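PDB 4H41: putative alpha-L-fucosidase from Bacteroides thetaiotaomicron, which probably acts as a glycoside hydrolase with a TIM-barrel fold, possibly removing alpha-L-fucose from host glycans. Local coordinates for residues Lys28-Ile34 and Tyr333-Glu338; Ile143-Trp147 and Gln183-Ser188; Ile174-Arg178 and Glu228-Ile233; Val217-Glu223 and Phe255-Lys261. One frame throughout, in Å; residues are numbered along the deposited sequence.

Interaction 1: Lys28-Ile34 and Tyr333-Glu338; sequences KNNGLKI and YREYFE
Lys28 reaches Glu338 with its ammonium group, NZ lying 2.8 Å from OE2 in a salt bridge. The nitrogen comes from above the carboxylate plane, and the lysine chain runs straight beyond CG to get there. At Asn29 the backbone takes over: N donates to Tyr336 O at 3.0 Å, while the same N sits over the centre of the Tyr336 ring face. The Asn29 side-chain oxygen OD1 lies in the plane of the Phe337 ring, 3.1 Å from CD1 at its edge, with amide and ring planes 75° apart. Asn30 N gives a rather bent bond to Tyr336 OH (3.1 Å, N-H...O 136°), a hydroxyl that also has a weak bond to Glu298. Gly31 O then meets the Phe337 edge at CE1. Lys33 lays CG over one Phe337 face, 3.8 Å from the ring centroid, a CH-pi contact; Tyr336 CD2 covers the opposite face, which leaves the phenyl ring sandwiched. Ile34 N donates to Tyr333 OH at 2.9 Å, and a water accepts from Tyr333 OH and donates to Ile34 O, bridging the two. Glu338, with positive phi, closes the helix in a Schellman motif. The contact thus ties the loop leading into the first barrel strand, 34-39, to the C-terminal helix 324-337, as expected where a TIM barrel brings its two ends together.

Interaction 2: Ile143-Trp147 and Gln183-Ser188; sequences IDEVW and QCKDIS
Trp147 holds CG anti to its backbone N (chi1 -174°), and Ile187 does likewise with CG1; these settings send the indole and the isoleucine arm past each other in opposite directions. Ile187 CD1 consequently packs on Trp147 CB at 3.6 Å, while CG2 of the same isoleucine meets Ile143 CG2 at 3.8 Å. Beyond it, the end of helix 173-187 lies across one indole face. Ser188 CA stands 3.7 Å from the centroid of the six-membered ring and 10° off its normal, a CH-pi contact, and Ile187 O lies over that same face. The carbonyl is 3.3 Å from Trp147 NE1, but the angle is too poor for a hydrogen bond. Replacing Trp147 by an alanine would probably open a gap beside Ile187 CG1 and strip Ser188 CA and CB of their aromatic cover. Ser188 OG is itself held by Cys184 O at 2.7 Å, and that oxygen also takes the Ser188 backbone N from the opposite face of its plane; Trp160 and Leu191 are further partners of the hydroxyl. At the other end, Ile143 CD1 nestles against Cys184 SG at 3.7 Å, and the extended Gln183 crosses Ile143 obliquely, its NE2 bonded to Lys140 O. The axes of segments 143-147 and 183-187 come within 10.4 Å of each other and cross at -33°, running in the same general direction. This fits two successive outer helices of a TIM barrel, 136-151 and 173-187, joined through strand 157-162.

Interaction 3: Ile174-Arg178 and Glu228-Ile233; sequences IDAFR and EIFDGI
Ile174 meets Ile229 where outer helices 173-187 and 219-233 of the TIM barrel pack; the axes of their segments 174-178 and 228-233 approach to 9.2 Å and cross at -34°. The two isoleucines approach at a slant, CG1 against CG1 at 4.1 Å, and Ile174 CD1 carries on to Glu228 O. Its CG2 branch rests on Gly232 CA at 4.0 Å. Gly232 has no side chain, and a CB there would collide with that methyl, which is consistent with the close approach of the axes. Trimming Ile174 to an alanine would probably open a gap over Gly232 and leave the Ile229 CG1 flank without its partner. Phe177 and Ile233 instead lie side by side and point the same way. Ile233 puts CG1 in the tight position between its backbone N and carbonyl carbon (chi1 74°), which turns CG2 toward the neighbouring helix, 3.6 Å from Phe177 CB and near the plane of the phenyl ring at its edge. Both residues also touch Ile195, on the barrel strand 193-195 beneath. Arg178 bends at its third torsion, wrapping CG and CD beside Gly232 O at the end of helix 219-233. Its NH1 then donates to that oxygen at 2.8 Å, with an N-H...O angle of 155°, on a lone pair in the carbonyl plane and close to the plane of the guanidinium.

Interaction 4: Val217-Glu223 and Phe255-Lys261; sequences VSVQQHE and FFTVNKK
His222 NE2 donates to Asn259 OD1 at 2.8 Å, with an N-H...O angle of 157°. The oxygen lies in the imidazole plane and offers a lone pair in its own carbonyl plane, although ring and amide are turned 47° apart. The same imidazole receives Phe255: the phenyl edge, through CD1 and CE1, points at one histidine face in a T-shaped pair, with centroids 5.3 Å apart and planes at 82°. Phe255 in turn has Val219 CG2 over one face, 3.9 Å from its centroid, a CH-pi contact, and Val217 O at its edge. The other methyl, CG1, stands anti to the Val219 backbone N and is pressed against Val258 CG2 at 3.3 Å, tighter than usual for two carbons. Val258 CG1 packs on Glu223 CB at 3.8 Å. Farther out, Lys261 bends at its third torsion and crosses Glu223 at about a right angle, NZ reaching OE2 at 3.0 Å on the syn side, with a weak bond to OE1. Ser218 is the N-cap of helix 219-233, its OG accepting from Gln221 N at 3.0 Å. Trp226 and Phe242 also meet the His222 ring. Chemically, the contact grades from a buried aromatic and amide cluster, through valines, to an ion pair at its outer margin. With NE2 as donor to Asn259 OD1, the bond is consistent with a proton on NE2; together with the ring contacts it probably restricts rotation of the imidazole.

All four contacts lie in the helical and loop layer around one eight-stranded parallel barrel. Interaction 1 joins residues nearly 300 positions apart, and the other three fall within the span it encloses. Interactions 2 and 3 share helix 173-187 and have centres about 19 Å apart; interactions 3 and 4 share helix 219-233, with centres about 17 Å apart. Each of these pairs crosses along the chain, whereas interaction 2 closes before interaction 4 opens. Helices 136-151, 173-187, 219-233 and 252-266 therefore pack as a continuous run around the barrel. Interactions 1 and 2 are on opposite sides of the chain's centre, their centres about 36 Å apart; local helix packing and closure of the chain ends probably both contribute to holding the barrel together.

Interaction 1: Lys28-Ile34 and Tyr333-Glu338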
# COMPACT_ATOMS: atom_id res chain seq x y z
N LYS B 28 28.78 15.39 2.72
CA LYS B 28 27.88 15.52 1.58
C LYS B 28 28.56 15.04 0.29
O LYS B 28 29.79 14.91 0.23
CB LYS B 28 27.38 16.96 1.44
CG LYS B 28 28.49 17.92 0.98
CD LYS B 28 28.20 19.36 1.31
CE LYS B 28 29.34 20.23 0.79
NZ LYS B 28 29.06 21.68 0.95
N ASN B 29 27.76 14.76 -0.72
CA ASN B 29 28.20 14.30 -2.05
C ASN B 29 29.24 13.20 -1.93
O ASN B 29 30.25 13.23 -2.61
CB ASN B 29 28.77 15.47 -2.89
CG ASN B 29 29.01 15.07 -4.33
OD1 ASN B 29 28.34 14.16 -4.85
ND2 ASN B 29 29.99 15.68 -4.97
N ASN B 30 28.97 12.20 -1.11
CA ASN B 30 29.94 11.14 -0.84
C ASN B 30 29.45 9.79 -1.32
O ASN B 30 29.97 8.78 -0.89
CB ASN B 30 30.22 11.17 0.67
CG ASN B 30 31.33 10.25 1.14
OD1 ASN B 30 32.36 10.11 0.49
ND2 ASN B 30 31.20 9.72 2.33
N GLY B 31 28.55 9.78 -2.30
CA GLY B 31 28.05 8.58 -2.93
C GLY B 31 28.03 8.80 -4.43
O GLY B 31 28.17 9.91 -4.93
N LEU B 32 27.87 7.76 -5.15
CA LEU B 32 27.80 7.83 -6.59
C LEU B 32 26.44 8.37 -6.97
O LEU B 32 25.43 7.83 -6.53
CB LEU B 32 28.03 6.42 -7.13
CG LEU B 32 28.04 6.20 -8.63
CD1 LEU B 32 29.01 7.12 -9.33
CD2 LEU B 32 28.38 4.77 -8.92
N LYS B 33 26.40 9.42 -7.79
CA LYS B 33 25.11 9.99 -8.18
C LYS B 33 24.39 9.06 -9.12
O LYS B 33 25.05 8.44 -9.99
CB LYS B 33 25.30 11.34 -8.86
CG LYS B 33 25.84 12.41 -7.91
CD LYS B 33 26.15 13.72 -8.67
CE LYS B 33 26.96 14.71 -7.85
NZ LYS B 33 27.62 15.76 -8.68
N ILE B 34 23.05 9.08 -9.06
CA ILE B 34 22.20 8.30 -9.97
C ILE B 34 22.12 9.06 -11.30
O ILE B 34 21.68 10.22 -11.32
CB ILE B 34 20.80 8.05 -9.33
CG1 ILE B 34 20.96 7.03 -8.18
CG2 ILE B 34 19.82 7.49 -10.36
CD1 ILE B 34 19.83 7.00 -7.25
N TYR B 333 17.60 13.89 -1.45
CA TYR B 333 18.64 13.55 -2.44
C TYR B 333 19.31 14.81 -2.96
O TYR B 333 20.55 14.91 -2.97
CB TYR B 333 18.00 12.73 -3.56
CG TYR B 333 18.95 12.29 -4.63
CD1 TYR B 333 19.23 13.10 -5.71
CD2 TYR B 333 19.58 11.06 -4.56
CE1 TYR B 333 20.12 12.70 -6.71
CE2 TYR B 333 20.44 10.62 -5.57
CZ TYR B 333 20.72 11.46 -6.63
OH TYR B 333 21.62 11.07 -7.58
N ARG B 334 18.52 15.80 -3.35
CA ARG B 334 19.08 17.06 -3.83
C ARG B 334 19.87 17.78 -2.77
O ARG B 334 20.86 18.45 -3.09
CB ARG B 334 17.97 18.00 -4.34
CG ARG B 334 17.38 17.56 -5.67
CD ARG B 334 16.83 18.72 -6.45
NE ARG B 334 15.80 19.41 -5.69
CZ ARG B 334 15.90 20.63 -5.15
NH1 ARG B 334 17.02 21.33 -5.26
NH2 ARG B 334 14.88 21.15 -4.50
N GLU B 335 19.41 17.71 -1.51
CA GLU B 335 20.14 18.36 -0.43
C GLU B 335 21.53 17.72 -0.20
O GLU B 335 22.54 18.40 -0.10
CB GLU B 335 19.30 18.31 0.87
CG GLU B 335 18.18 19.32 0.81
CD GLU B 335 17.20 19.32 1.97
OE1 GLU B 335 17.33 18.43 2.84
OE2 GLU B 335 16.23 20.11 1.93
N TYR B 336 21.59 16.41 -0.19
CA TYR B 336 22.83 15.66 0.01
C TYR B 336 23.81 15.85 -1.11
O TYR B 336 25.01 15.94 -0.84
CB TYR B 336 22.49 14.18 0.19
CG TYR B 336 23.67 13.25 0.31
CD1 TYR B 336 24.34 13.09 1.52
CD2 TYR B 336 24.14 12.54 -0.78
CE1 TYR B 336 25.43 12.22 1.63
CE2 TYR B 336 25.25 11.70 -0.69
CZ TYR B 336 25.85 11.50 0.53
OH TYR B 336 26.92 10.63 0.58
N PHE B 337 23.32 15.97 -2.36
CA PHE B 337 24.14 16.13 -3.53
C PHE B 337 24.28 17.58 -3.98
O PHE B 337 24.92 17.82 -4.99
CB PHE B 337 23.60 15.27 -4.68
CG PHE B 337 23.99 13.83 -4.51
CD1 PHE B 337 25.33 13.45 -4.53
CD2 PHE B 337 23.03 12.84 -4.40
CE1 PHE B 337 25.70 12.10 -4.41
CE2 PHE B 337 23.40 11.50 -4.22
CZ PHE B 337 24.73 11.13 -4.21
N GLU B 338 23.71 18.52 -3.24
CA GLU B 338 23.76 19.95 -3.49
C GLU B 338 23.32 20.27 -4.93
O GLU B 338 23.96 21.03 -5.64
CB GLU B 338 25.16 20.50 -3.18
CG GLU B 338 25.47 20.37 -1.70
CD GLU B 338 26.68 21.17 -1.28
OE1 GLU B 338 27.74 21.02 -1.92
OE2 GLU B 338 26.57 21.95 -0.32
O HOH W 1 21.82 12.38 -9.78

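Interaction 2: Ile143-Trp147 and Gln183-Ser188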
# COMPACT_ATOMS: atom_id res chain seq x y z
N ILE B 143 14.08 -7.95 -31.64
CA ILE B 143 15.29 -7.19 -31.96
C ILE B 143 15.29 -6.76 -33.43
O ILE B 143 15.53 -5.59 -33.71
CB ILE B 143 16.56 -8.00 -31.59
CG1 ILE B 143 16.65 -8.20 -30.05
CG2 ILE B 143 17.85 -7.31 -32.12
CD1 ILE B 143 17.60 -9.39 -29.61
N ASP B 144 14.99 -7.67 -34.35
CA ASP B 144 15.00 -7.37 -35.80
C ASP B 144 14.00 -6.25 -36.16
O ASP B 144 14.39 -5.26 -36.77
CB ASP B 144 14.66 -8.62 -36.60
CG ASP B 144 14.40 -8.33 -38.08
OD1 ASP B 144 15.34 -7.85 -38.76
OD2 ASP B 144 13.22 -8.50 -38.53
N GLU B 145 12.77 -6.33 -35.68
CA GLU B 145 11.75 -5.34 -36.06
C GLU B 145 11.97 -4.01 -35.37
O GLU B 145 11.79 -2.96 -35.98
CB GLU B 145 10.31 -5.88 -35.83
CG GLU B 145 9.91 -6.07 -34.40
CD GLU B 145 8.52 -6.63 -34.14
OE1 GLU B 145 7.91 -7.25 -35.03
OE2 GLU B 145 8.08 -6.49 -32.98
N VAL B 146 12.43 -4.03 -34.13
CA VAL B 146 12.68 -2.82 -33.37
C VAL B 146 13.87 -2.03 -33.95
O VAL B 146 13.80 -0.81 -33.98
CB VAL B 146 12.85 -3.19 -31.88
CG1 VAL B 146 13.63 -2.15 -31.13
CG2 VAL B 146 11.46 -3.39 -31.26
N TRP B 147 14.92 -2.68 -34.41
CA TRP B 147 16.01 -1.94 -35.07
C TRP B 147 15.47 -1.23 -36.32
O TRP B 147 15.77 -0.06 -36.56
CB TRP B 147 17.18 -2.85 -35.47
CG TRP B 147 18.32 -2.03 -36.00
CD1 TRP B 147 18.71 -1.91 -37.31
CD2 TRP B 147 19.05 -1.04 -35.27
NE1 TRP B 147 19.69 -0.95 -37.42
CE2 TRP B 147 19.93 -0.41 -36.18
CE3 TRP B 147 19.11 -0.68 -33.91
CZ2 TRP B 147 20.79 0.63 -35.79
CZ3 TRP B 147 19.95 0.36 -33.54
CH2 TRP B 147 20.80 0.97 -34.47
N GLN B 183 23.07 -10.61 -31.04
CA GLN B 183 22.12 -10.08 -32.04
C GLN B 183 21.94 -8.58 -31.88
O GLN B 183 21.94 -7.86 -32.85
CB GLN B 183 20.78 -10.78 -31.97
CG GLN B 183 19.95 -10.49 -33.22
CD GLN B 183 18.56 -11.01 -33.12
OE1 GLN B 183 18.22 -11.70 -32.16
NE2 GLN B 183 17.69 -10.58 -34.05
N CYS B 184 21.82 -8.11 -30.64
CA CYS B 184 21.71 -6.67 -30.38
C CYS B 184 22.91 -5.91 -30.96
O CYS B 184 22.76 -4.88 -31.62
CB CYS B 184 21.61 -6.43 -28.88
SG CYS B 184 20.04 -6.98 -28.18
N LYS B 185 24.10 -6.39 -30.67
CA LYS B 185 25.31 -5.71 -31.12
C LYS B 185 25.48 -5.76 -32.62
O LYS B 185 25.83 -4.75 -33.22
CB LYS B 185 26.54 -6.32 -30.45
CG LYS B 185 26.64 -5.87 -28.99
CD LYS B 185 28.01 -5.86 -28.46
CE LYS B 185 28.08 -5.16 -27.12
NZ LYS B 185 28.25 -3.70 -27.28
N ASP B 186 25.23 -6.91 -33.22
CA ASP B 186 25.35 -7.08 -34.68
C ASP B 186 24.40 -6.18 -35.43
O ASP B 186 24.82 -5.50 -36.36
CB ASP B 186 25.06 -8.53 -35.08
CG ASP B 186 26.17 -9.52 -34.80
OD1 ASP B 186 27.29 -9.08 -34.47
OD2 ASP B 186 25.92 -10.74 -34.92
N ILE B 187 23.10 -6.14 -35.03
CA ILE B 187 22.12 -5.38 -35.78
C ILE B 187 22.33 -3.90 -35.62
O ILE B 187 21.93 -3.15 -36.50
CB ILE B 187 20.67 -5.80 -35.40
CG1 ILE B 187 19.70 -5.55 -36.57
CG2 ILE B 187 20.18 -5.12 -34.09
CD1 ILE B 187 18.42 -6.14 -36.40
N SER B 188 22.87 -3.45 -34.48
CA SER B 188 22.97 -2.02 -34.19
C SER B 188 24.37 -1.47 -34.37
O SER B 188 24.63 -0.32 -33.98
CB SER B 188 22.51 -1.75 -32.76
OG SER B 188 23.41 -2.29 -31.80

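Interaction 3: Ile174-Arg178 and Glu228-Ile233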
# COMPACT_ATOMS: atom_id res chain seq x y z
N ILE B 174 23.71 -18.45 -19.72
CA ILE B 174 24.94 -18.03 -20.41
C ILE B 174 24.68 -18.03 -21.94
O ILE B 174 24.97 -17.06 -22.62
CB ILE B 174 26.17 -18.88 -20.02
CG1 ILE B 174 26.60 -18.58 -18.58
CG2 ILE B 174 27.34 -18.63 -20.98
CD1 ILE B 174 27.61 -19.57 -17.98
N ASP B 175 24.04 -19.08 -22.43
CA ASP B 175 23.70 -19.20 -23.85
C ASP B 175 22.70 -18.12 -24.27
O ASP B 175 22.82 -17.56 -25.35
CB ASP B 175 23.17 -20.61 -24.17
CG ASP B 175 24.31 -21.64 -24.10
OD1 ASP B 175 25.41 -21.37 -24.67
OD2 ASP B 175 24.09 -22.72 -23.54
N ALA B 176 21.75 -17.82 -23.38
CA ALA B 176 20.73 -16.81 -23.68
C ALA B 176 21.34 -15.43 -23.77
O ALA B 176 21.05 -14.70 -24.71
CB ALA B 176 19.64 -16.83 -22.63
N PHE B 177 22.15 -15.06 -22.79
CA PHE B 177 22.80 -13.76 -22.77
C PHE B 177 23.73 -13.61 -23.97
O PHE B 177 23.77 -12.55 -24.58
CB PHE B 177 23.59 -13.56 -21.46
CG PHE B 177 22.80 -13.41 -20.18
CD1 PHE B 177 21.57 -12.76 -20.18
CD2 PHE B 177 23.32 -13.83 -18.97
CE1 PHE B 177 20.85 -12.62 -19.00
CE2 PHE B 177 22.62 -13.61 -17.78
CZ PHE B 177 21.39 -13.04 -17.81
N ARG B 178 24.45 -14.67 -24.31
CA ARG B 178 25.36 -14.64 -25.48
C ARG B 178 24.58 -14.41 -26.76
O ARG B 178 24.99 -13.59 -27.57
CB ARG B 178 26.14 -15.94 -25.59
CG ARG B 178 27.26 -16.03 -24.57
CD ARG B 178 27.83 -17.43 -24.56
NE ARG B 178 28.51 -17.75 -25.82
CZ ARG B 178 29.80 -17.56 -26.09
NH1 ARG B 178 30.61 -17.03 -25.17
NH2 ARG B 178 30.29 -17.90 -27.27
N GLU B 228 31.97 -17.60 -13.71
CA GLU B 228 31.61 -18.42 -14.86
C GLU B 228 30.68 -17.69 -15.82
O GLU B 228 30.83 -17.81 -17.04
CB GLU B 228 30.91 -19.72 -14.41
CG GLU B 228 31.83 -20.66 -13.66
CD GLU B 228 31.27 -22.05 -13.41
OE1 GLU B 228 30.95 -22.74 -14.41
OE2 GLU B 228 31.19 -22.46 -12.23
N ILE B 229 29.71 -16.95 -15.29
CA ILE B 229 28.76 -16.24 -16.14
C ILE B 229 29.49 -15.15 -16.90
O ILE B 229 29.37 -15.12 -18.12
CB ILE B 229 27.56 -15.69 -15.33
CG1 ILE B 229 26.72 -16.85 -14.83
CG2 ILE B 229 26.72 -14.75 -16.18
CD1 ILE B 229 25.91 -16.52 -13.62
N PHE B 230 30.26 -14.31 -16.20
CA PHE B 230 30.98 -13.22 -16.87
C PHE B 230 31.99 -13.75 -17.89
O PHE B 230 32.04 -13.20 -18.98
CB PHE B 230 31.63 -12.28 -15.90
CG PHE B 230 30.67 -11.47 -15.06
CD1 PHE B 230 29.44 -11.05 -15.57
CD2 PHE B 230 30.97 -11.16 -13.76
CE1 PHE B 230 28.57 -10.30 -14.78
CE2 PHE B 230 30.08 -10.44 -12.97
CZ PHE B 230 28.91 -9.98 -13.50
N ASP B 231 32.65 -14.89 -17.62
CA ASP B 231 33.54 -15.53 -18.59
C ASP B 231 32.80 -15.84 -19.89
O ASP B 231 33.36 -15.64 -20.98
CB ASP B 231 34.15 -16.81 -18.00
CG ASP B 231 35.17 -17.45 -18.92
OD1 ASP B 231 36.13 -16.76 -19.32
OD2 ASP B 231 34.94 -18.58 -19.36
N GLY B 232 31.56 -16.31 -19.79
CA GLY B 232 30.76 -16.65 -20.95
C GLY B 232 30.11 -15.50 -21.69
O GLY B 232 29.89 -15.62 -22.90
N ILE B 233 29.84 -14.37 -21.04
CA ILE B 233 29.05 -13.30 -21.68
C ILE B 233 29.77 -11.99 -21.93
O ILE B 233 29.18 -11.14 -22.61
CB ILE B 233 27.78 -13.01 -20.82
CG1 ILE B 233 28.08 -12.23 -19.50
CG2 ILE B 233 27.03 -14.30 -20.52
CD1 ILE B 233 26.88 -11.74 -18.71

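Interaction 4: Val217-Glu223 and Phe255-Lys261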
# COMPACT_ATOMS: atom_id res chain seq x y z
N VAL B 217 23.29 -16.56 -0.15
CA VAL B 217 24.51 -16.98 -0.81
C VAL B 217 25.74 -16.38 -0.12
O VAL B 217 25.73 -15.22 0.30
CB VAL B 217 24.46 -16.62 -2.32
CG1 VAL B 217 24.58 -15.11 -2.57
CG2 VAL B 217 25.54 -17.39 -3.11
N SER B 218 26.82 -17.15 -0.05
CA SER B 218 28.08 -16.62 0.49
C SER B 218 28.74 -15.77 -0.59
O SER B 218 28.47 -15.93 -1.79
CB SER B 218 29.01 -17.77 0.89
OG SER B 218 29.46 -18.45 -0.27
N VAL B 219 29.61 -14.87 -0.18
CA VAL B 219 30.38 -14.07 -1.14
C VAL B 219 31.19 -14.99 -2.05
O VAL B 219 31.27 -14.75 -3.24
CB VAL B 219 31.34 -13.08 -0.41
CG1 VAL B 219 32.31 -12.44 -1.38
CG2 VAL B 219 30.56 -12.02 0.32
N GLN B 220 31.78 -16.06 -1.47
CA GLN B 220 32.61 -17.01 -2.19
C GLN B 220 31.84 -17.74 -3.28
O GLN B 220 32.34 -17.87 -4.40
CB GLN B 220 33.25 -18.03 -1.22
CG GLN B 220 34.19 -17.38 -0.19
CD GLN B 220 33.55 -16.99 1.15
OE1 GLN B 220 32.40 -16.49 1.24
NE2 GLN B 220 34.31 -17.12 2.24
N GLN B 221 30.63 -18.23 -2.97
CA GLN B 221 29.81 -18.95 -3.96
C GLN B 221 29.27 -18.00 -5.02
O GLN B 221 29.23 -18.35 -6.19
CB GLN B 221 28.66 -19.69 -3.26
CG GLN B 221 27.93 -20.70 -4.14
CD GLN B 221 28.80 -21.79 -4.72
OE1 GLN B 221 29.80 -22.22 -4.12
NE2 GLN B 221 28.47 -22.24 -5.91
N HIS B 222 28.89 -16.79 -4.64
CA HIS B 222 28.45 -15.77 -5.58
C HIS B 222 29.58 -15.48 -6.57
O HIS B 222 29.34 -15.48 -7.76
CB HIS B 222 28.06 -14.50 -4.82
CG HIS B 222 27.76 -13.32 -5.68
ND1 HIS B 222 26.49 -13.10 -6.19
CD2 HIS B 222 28.57 -12.30 -6.04
CE1 HIS B 222 26.57 -11.97 -6.86
NE2 HIS B 222 27.81 -11.45 -6.81
N GLU B 223 30.82 -15.31 -6.08
CA GLU B 223 31.95 -15.02 -6.97
C GLU B 223 32.21 -16.20 -7.91
O GLU B 223 32.52 -16.01 -9.09
CB GLU B 223 33.21 -14.71 -6.16
CG GLU B 223 34.41 -14.39 -7.03
CD GLU B 223 35.66 -14.00 -6.27
OE1 GLU B 223 35.59 -13.90 -5.02
OE2 GLU B 223 36.73 -13.88 -6.90
N PHE B 255 30.17 -7.50 -1.05
CA PHE B 255 29.66 -7.87 -2.38
C PHE B 255 30.11 -6.89 -3.45
O PHE B 255 30.41 -7.32 -4.56
CB PHE B 255 28.13 -8.01 -2.37
CG PHE B 255 27.69 -9.36 -1.84
CD1 PHE B 255 27.66 -10.47 -2.66
CD2 PHE B 255 27.34 -9.52 -0.51
CE1 PHE B 255 27.31 -11.72 -2.16
CE2 PHE B 255 26.97 -10.77 -0.01
CZ PHE B 255 26.96 -11.86 -0.84
N PHE B 256 30.13 -5.59 -3.17
CA PHE B 256 30.56 -4.65 -4.19
C PHE B 256 32.02 -4.83 -4.56
O PHE B 256 32.38 -4.67 -5.73
CB PHE B 256 30.28 -3.20 -3.77
CG PHE B 256 28.83 -2.75 -3.79
CD1 PHE B 256 27.80 -3.65 -4.05
CD2 PHE B 256 28.50 -1.45 -3.51
CE1 PHE B 256 26.47 -3.21 -4.10
CE2 PHE B 256 27.18 -1.01 -3.59
CZ PHE B 256 26.17 -1.90 -3.85
N THR B 257 32.87 -5.18 -3.59
CA THR B 257 34.28 -5.43 -3.85
C THR B 257 34.43 -6.62 -4.81
O THR B 257 35.18 -6.55 -5.80
CB THR B 257 35.06 -5.65 -2.56
OG1 THR B 257 34.99 -4.45 -1.78
CG2 THR B 257 36.53 -5.99 -2.83
N VAL B 258 33.67 -7.69 -4.56
CA VAL B 258 33.71 -8.85 -5.44
C VAL B 258 33.13 -8.54 -6.83
O VAL B 258 33.73 -8.95 -7.82
CB VAL B 258 32.97 -10.03 -4.78
CG1 VAL B 258 32.49 -11.01 -5.81
CG2 VAL B 258 33.85 -10.71 -3.74
N ASN B 259 32.01 -7.85 -6.92
CA ASN B 259 31.39 -7.53 -8.20
C ASN B 259 32.32 -6.62 -9.04
O ASN B 259 32.45 -6.83 -10.24
CB ASN B 259 30.00 -6.93 -8.00
CG ASN B 259 29.00 -7.93 -7.52
OD1 ASN B 259 29.25 -9.14 -7.58
ND2 ASN B 259 27.86 -7.46 -7.06
N LYS B 260 33.07 -5.76 -8.40
CA LYS B 260 34.01 -4.86 -9.09
C LYS B 260 35.23 -5.65 -9.56
O LYS B 260 35.69 -5.49 -10.71
CB LYS B 260 34.38 -3.68 -8.17
CG LYS B 260 35.44 -2.75 -8.72
CD LYS B 260 35.08 -2.00 -9.95
CE LYS B 260 36.22 -1.04 -10.27
NZ LYS B 260 36.46 -0.94 -11.70
N LYS B 261 35.71 -6.55 -8.73
CA LYS B 261 36.84 -7.45 -9.07
C LYS B 261 36.51 -8.29 -10.33
O LYS B 261 37.34 -8.42 -11.24
CB LYS B 261 37.11 -8.37 -7.88
CG LYS B 261 38.28 -9.35 -8.15
CD LYS B 261 38.74 -10.06 -6.89
CE LYS B 261 37.66 -10.82 -6.18
NZ LYS B 261 38.23 -11.84 -5.24